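Local atomic coordinates of sialidase B (Streptococcus pneumoniae serotype 4, PDB entry 4XJW), a protein that hydrolyses alpha-(2->3)-, alpha-(2->6)- and alpha-(2->8)-glycosidic linkages of terminal sialic acids in oligosaccharides, glycoproteins and glycolipids. Residues 3-8 with 168-173; 21-26 with 146-151. The protein carries 1 engineered substitution. All coordinates share one frame; numbering follows the deposited sequence.

Overall arrangement
Both contacts lie in the concanavalin-like N-terminal region, away from the annotated sites, with centres about 11 Å apart. Contact 1 is a strand pairing at the margin of one antiparallel sheet, 5-13 with 166-173, carried mostly by backbone hydrogen bonds; F5, I170, S171 and L172 are buried, Q6 and E169 exposed. Contact 2 sets a short, weakly bonded helical turn against strand 147-150 of the second sheet, with no hydrogen bond across and about a third of the buried area; L23 and A148 are buried, L24, D146 and K147 partly exposed. Apolar packing joins the two: F5 CB meets L23 CD1, I4 CD1 meets K26 CB, and I170 CD1 meets L150 CD2.

Contact 1: residues 3-8 with 168-173; sequences PIFQGG and DEISLF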
loop_
_atom_site.group_PDB
_atom_site.type_symbol
_atom_site.label_atom_id
_atom_site.label_comp_id
_atom_site.label_asym_id
_atom_site.label_seq_id
_atom_site.Cartn_x
_atom_site.Cartn_y
_atom_site.Cartn_z
ATOM N N PRO A 3 27.945 14.772 -20.161
ATOM C CA PRO A 3 27.924 15.632 -18.975
ATOM C C PRO A 3 29.017 16.700 -19.028
ATOM O O PRO A 3 30.118 16.428 -19.503
ATOM C CB PRO A 3 28.185 14.652 -17.827
ATOM C CG PRO A 3 28.861 13.482 -18.458
ATOM C CD PRO A 3 28.285 13.374 -19.836
ATOM N N ILE A 4 28.705 17.904 -18.556
ATOM C CA ILE A 4 29.683 18.984 -18.508
ATOM C C ILE A 4 30.612 18.787 -17.323
ATOM O O ILE A 4 31.665 19.422 -17.225
ATOM C CB ILE A 4 29.002 20.359 -18.358
ATOM C CG1 ILE A 4 28.267 20.446 -17.014
ATOM C CG2 ILE A 4 28.055 20.603 -19.517
ATOM C CD1 ILE A 4 27.812 21.842 -16.636
ATOM N N PHE A 5 30.198 17.910 -16.415
ATOM C CA PHE A 5 30.987 17.567 -15.244
ATOM C C PHE A 5 30.635 16.148 -14.830
ATOM O O PHE A 5 29.480 15.725 -14.947
ATOM C CB PHE A 5 30.716 18.523 -14.084
ATOM C CG PHE A 5 31.217 18.013 -12.765
ATOM C CD1 PHE A 5 32.580 17.984 -12.494
ATOM C CD2 PHE A 5 30.335 17.533 -11.810
ATOM C CE1 PHE A 5 33.052 17.499 -11.285
ATOM C CE2 PHE A 5 30.795 17.051 -10.603
ATOM C CZ PHE A 5 32.158 17.032 -10.338
ATOM N N GLN A 6 31.637 15.418 -14.354
ATOM C CA GLN A 6 31.436 14.060 -13.900
ATOM C C GLN A 6 32.559 13.647 -12.967
ATOM O O GLN A 6 33.726 13.626 -13.359
ATOM C CB GLN A 6 31.365 13.115 -15.096
ATOM C CG GLN A 6 31.076 11.679 -14.722
ATOM C CD GLN A 6 30.777 10.825 -15.931
ATOM O OE1 GLN A 6 31.623 10.650 -16.806
ATOM N NE2 GLN A 6 29.559 10.298 -15.994
ATOM N N GLY A 7 32.206 13.329 -11.725
ATOM C CA GLY A 7 33.192 12.951 -10.728
ATOM C C GLY A 7 32.610 11.943 -9.763
ATOM O O GLY A 7 31.393 11.765 -9.715
ATOM N N GLY A 8 33.461 11.288 -8.983
ATOM C CA GLY A 8 32.963 10.273 -8.078
ATOM C C GLY A 8 33.853 9.889 -6.915
ATOM O O GLY A 8 34.912 10.475 -6.708
ATOM N N ASP A 168 28.962 8.346 -5.002
ATOM C CA ASP A 168 29.811 7.481 -5.810
ATOM C C ASP A 168 29.987 8.009 -7.234
ATOM O O ASP A 168 31.051 7.853 -7.831
ATOM C CB ASP A 168 29.299 6.040 -5.800
ATOM C CG ASP A 168 29.839 5.241 -4.627
ATOM O OD1 ASP A 168 30.911 5.610 -4.101
ATOM O OD2 ASP A 168 29.189 4.245 -4.234
ATOM N N GLU A 169 28.943 8.641 -7.766
ATOM C CA GLU A 169 28.980 9.256 -9.092
ATOM C C GLU A 169 28.077 10.487 -9.109
ATOM O O GLU A 169 26.970 10.459 -8.568
ATOM C CB GLU A 169 28.494 8.280 -10.164
ATOM C CG GLU A 169 29.138 6.898 -10.128
ATOM C CD GLU A 169 28.646 5.997 -11.239
ATOM O OE1 GLU A 169 27.997 6.512 -12.174
ATOM O OE2 GLU A 169 28.910 4.776 -11.176
ATOM N N ILE A 170 28.541 11.565 -9.734
ATOM C CA ILE A 170 27.675 12.713 -9.980
ATOM C C ILE A 170 27.957 13.328 -11.350
ATOM O O ILE A 170 29.112 13.568 -11.710
ATOM C CB ILE A 170 27.771 13.775 -8.864
ATOM C CG1 ILE A 170 26.844 14.952 -9.182
ATOM C CG2 ILE A 170 29.211 14.246 -8.661
ATOM C CD1 ILE A 170 26.792 15.988 -8.102
ATOM N N SER A 171 26.893 13.552 -12.120
ATOM C CA SER A 171 27.008 14.113 -13.464
ATOM C C SER A 171 26.052 15.293 -13.620
ATOM O O SER A 171 24.954 15.279 -13.069
ATOM C CB SER A 171 26.689 13.047 -14.517
ATOM O OG SER A 171 27.475 11.889 -14.335
ATOM N N LEU A 172 26.469 16.305 -14.376
ATOM C CA LEU A 172 25.636 17.478 -14.643
ATOM C C LEU A 172 25.532 17.639 -16.158
ATOM O O LEU A 172 26.532 17.521 -16.868
ATOM C CB LEU A 172 26.276 18.725 -14.023
ATOM C CG LEU A 172 25.602 20.087 -13.797
ATOM C CD1 LEU A 172 24.842 20.615 -15.013
ATOM C CD2 LEU A 172 24.715 20.070 -12.559
ATOM N N PHE A 173 24.327 17.909 -16.648
ATOM C CA PHE A 173 24.092 18.130 -18.072
ATOM C C PHE A 173 23.421 19.479 -18.302
ATOM O O PHE A 173 22.529 19.864 -17.546
ATOM C CB PHE A 173 23.200 17.032 -18.650
ATOM C CG PHE A 173 23.669 15.641 -18.345
ATOM C CD1 PHE A 173 23.372 15.043 -17.128
ATOM C CD2 PHE A 173 24.419 14.932 -19.273
ATOM C CE1 PHE A 173 23.802 13.759 -16.848
ATOM C CE2 PHE A 173 24.855 13.649 -18.995
ATOM C CZ PHE A 173 24.550 13.062 -17.780
#
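L172 O accepts I4 N at 2.8 Å, the shortest hydrogen bond between the segments, with the donor lying almost in line with the carbonyl although the N-H...O angle is bent to 142°. I4 gives this bond from the loop before the strand, and L172 N also donates to F5 O at 3.1 Å. The regular antiparallel pairing is G7 with I170. There G7 N donates to I170 O, and I170 N returns a bond to G7 O at 2.9 Å. CA-H...O contacts from Q6 CA to I170 O and from S171 CA to F5 O reinforce it.

Side chains alternate between two faces. On one, the Q6 chain is extended, with CG anti to the backbone N (chi1 -177°), and its NE2 donates to S171 OG at 3.1 Å, the serine oxygen being tilted out of the amide plane. On the other, F5 CE2 meets I170 CG2 at 3.8 Å, the two side chains crossing at a slant. I4 and L172 run side by side, their CD1 methyls 3.6 Å apart. At the end of the pairing P3 CB sits over the F173 ring, 4.1 Å from its centroid and 27° off the normal, a CH-pi contact.

Strand 32-39 bonds to the other edge of strand 166-173, where D168 and E169 form a classic bulge opposite K37. One face is thus mixed, with exposed Q6 bonded to buried S171 and P3 packed on F173 beyond them; the other is apolar, with buried F5, I170 and L172.

Contact 2: residues 21-26 with 146-151; sequences SLLLDK and DKATLG
L24 and L23 make the apolar contacts with strand 147-150, and A148 CB receives both. L23 CD2 reaches this methyl at 3.9 Å and L24 CD2 at 4.1 Å, so two successive leucines converge on one small side chain. Both point their CB toward the strand. CG of L24 is anti to the carbonyl carbon (chi1 -65°), and the two methyls it carries divide the work, CD2 going to A148 CB and CD1 to the backbone at D146.

The second kind of contact is methyl against backbone. L24 CD1 lies against the peptide joining D146 and K147, 3.3 Å from D146 C and 3.5 Å from K147 N. This close approach falls where D146 and K147 form a classic beta bulge opposite S53, so the leucine tip packs on the bulge itself.

No hydrogen bond crosses the contact. Within 21-26 polar groups bond to one another; those of 146-151 turn to residues outside the contact. K26 NZ forms a salt bridge with D25 OD1 at 3.0 Å, approaching on the syn side but 33° out of the carboxylate plane, and adds a weak bond to L22 O at 3.3 Å. K26 N also donates to L23 O at 3.0 Å, although residues 24-26 keep a helical conformation without the regular helix bonds. On the strand, K147 NZ forms a salt bridge with D18 and D146 OD1 bonds to S55 OG, while A148 N donates to S20 OG.

The weakly bonded helical turn lies at the border of the two sheets, with buried L23 inserted between them: it touches F50 of strand 46-53, and F5 and L172 of strands 5-13 and 166-173, while strand 147-150 runs between strands 17-18 and 46-53.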
loop_
_atom_site.group_PDB
_atom_site.type_symbol
_atom_site.label_atom_id
_atom_site.label_comp_id
_atom_site.label_asym_id
_atom_site.label_seq_id
_atom_site.Cartn_x
_atom_site.Cartn_y
_atom_site.Cartn_z
ATOM N N SER A 21 35.540 25.021 -9.342
ATOM C CA SER A 21 36.402 25.188 -10.508
ATOM C C SER A 21 36.055 24.207 -11.626
ATOM O O SER A 21 36.292 24.482 -12.805
ATOM C CB SER A 21 37.873 25.033 -10.117
ATOM O OG SER A 21 38.130 23.748 -9.592
ATOM N N LEU A 22 35.487 23.066 -11.247
ATOM C CA LEU A 22 35.188 21.996 -12.191
ATOM C C LEU A 22 33.820 22.154 -12.851
ATOM O O LEU A 22 33.480 21.413 -13.773
ATOM C CB LEU A 22 35.265 20.648 -11.478
ATOM C CG LEU A 22 36.648 20.284 -10.955
ATOM C CD1 LEU A 22 36.578 19.065 -10.042
ATOM C CD2 LEU A 22 37.590 20.041 -12.124
ATOM N N LEU A 23 33.038 23.124 -12.387
ATOM C CA LEU A 23 31.619 23.151 -12.724
ATOM C C LEU A 23 31.073 24.525 -13.137
ATOM O O LEU A 23 30.347 24.634 -14.121
ATOM C CB LEU A 23 30.815 22.567 -11.549
ATOM C CG LEU A 23 29.314 22.315 -11.697
ATOM C CD1 LEU A 23 29.015 21.674 -13.037
ATOM C CD2 LEU A 23 28.820 21.433 -10.560
ATOM N N LEU A 24 31.432 25.578 -12.406
ATOM C CA LEU A 24 30.756 26.867 -12.579
ATOM C C LEU A 24 30.885 27.531 -13.956
ATOM O O LEU A 24 29.930 28.138 -14.449
ATOM C CB LEU A 24 31.142 27.842 -11.464
ATOM C CG LEU A 24 30.656 27.387 -10.094
ATOM C CD1 LEU A 24 31.112 28.348 -9.023
ATOM C CD2 LEU A 24 29.147 27.257 -10.093
ATOM N N ASP A 25 32.052 27.421 -14.579
ATOM C CA ASP A 25 32.224 27.992 -15.912
ATOM C C ASP A 25 31.485 27.183 -16.984
ATOM O O ASP A 25 31.185 27.690 -18.069
ATOM C CB ASP A 25 33.708 28.142 -16.257
ATOM C CG ASP A 25 34.583 27.106 -15.569
ATOM O OD1 ASP A 25 34.140 25.943 -15.406
ATOM O OD2 ASP A 25 35.725 27.456 -15.189
ATOM N N LYS A 26 31.178 25.929 -16.665
ATOM C CA LYS A 26 30.526 25.029 -17.609
ATOM C C LYS A 26 29.009 25.188 -17.600
ATOM O O LYS A 26 28.341 24.821 -18.567
ATOM C CB LYS A 26 30.866 23.577 -17.274
ATOM C CG LYS A 26 32.214 23.380 -16.592
ATOM C CD LYS A 26 33.361 23.584 -17.568
ATOM C CE LYS A 26 34.567 22.714 -17.205
ATOM N NZ LYS A 26 35.277 23.183 -15.975
ATOM N N ASP A 146 28.428 31.552 -7.053
ATOM C CA ASP A 146 29.885 31.499 -7.119
ATOM C C ASP A 146 30.480 30.255 -6.462
ATOM O O ASP A 146 31.699 30.127 -6.358
ATOM C CB ASP A 146 30.510 32.772 -6.515
ATOM C CG ASP A 146 30.118 33.009 -5.055
ATOM O OD1 ASP A 146 29.771 32.054 -4.327
ATOM O OD2 ASP A 146 30.177 34.183 -4.622
ATOM N N LYS A 147 29.625 29.330 -6.033
ATOM C CA LYS A 147 30.094 28.121 -5.365
ATOM C C LYS A 147 29.267 26.911 -5.762
ATOM O O LYS A 147 28.038 26.991 -5.810
ATOM C CB LYS A 147 29.995 28.273 -3.855
ATOM C CG LYS A 147 31.021 29.186 -3.237
ATOM C CD LYS A 147 32.400 28.565 -3.273
ATOM C CE LYS A 147 33.356 29.345 -2.381
ATOM N NZ LYS A 147 34.723 28.762 -2.415
ATOM N N ALA A 148 29.949 25.802 -6.045
ATOM C CA ALA A 148 29.300 24.504 -6.232
ATOM C C ALA A 148 29.848 23.567 -5.164
ATOM O O ALA A 148 31.065 23.466 -4.986
ATOM C CB ALA A 148 29.574 23.962 -7.624
ATOM N N THR A 149 28.960 22.889 -4.443
ATOM C CA THR A 149 29.360 22.182 -3.239
ATOM C C THR A 149 28.752 20.788 -3.160
ATOM O O THR A 149 27.601 20.582 -3.552
ATOM C CB THR A 149 28.927 22.975 -1.998
ATOM O OG1 THR A 149 29.307 24.345 -2.156
ATOM C CG2 THR A 149 29.573 22.419 -0.733
ATOM N N LEU A 150 29.533 19.831 -2.663
ATOM C CA LEU A 150 28.992 18.524 -2.288
ATOM C C LEU A 150 28.943 18.373 -0.770
ATOM O O LEU A 150 29.886 18.751 -0.071
ATOM C CB LEU A 150 29.837 17.404 -2.884
ATOM C CG LEU A 150 29.988 17.439 -4.395
ATOM C CD1 LEU A 150 30.918 16.325 -4.848
ATOM C CD2 LEU A 150 28.616 17.315 -5.060
ATOM N N GLY A 151 27.850 17.815 -0.257
ATOM C CA GLY A 151 27.735 17.531 1.162
ATOM C C GLY A 151 27.487 18.726 2.075
ATOM O O GLY A 151 27.649 18.605 3.291
#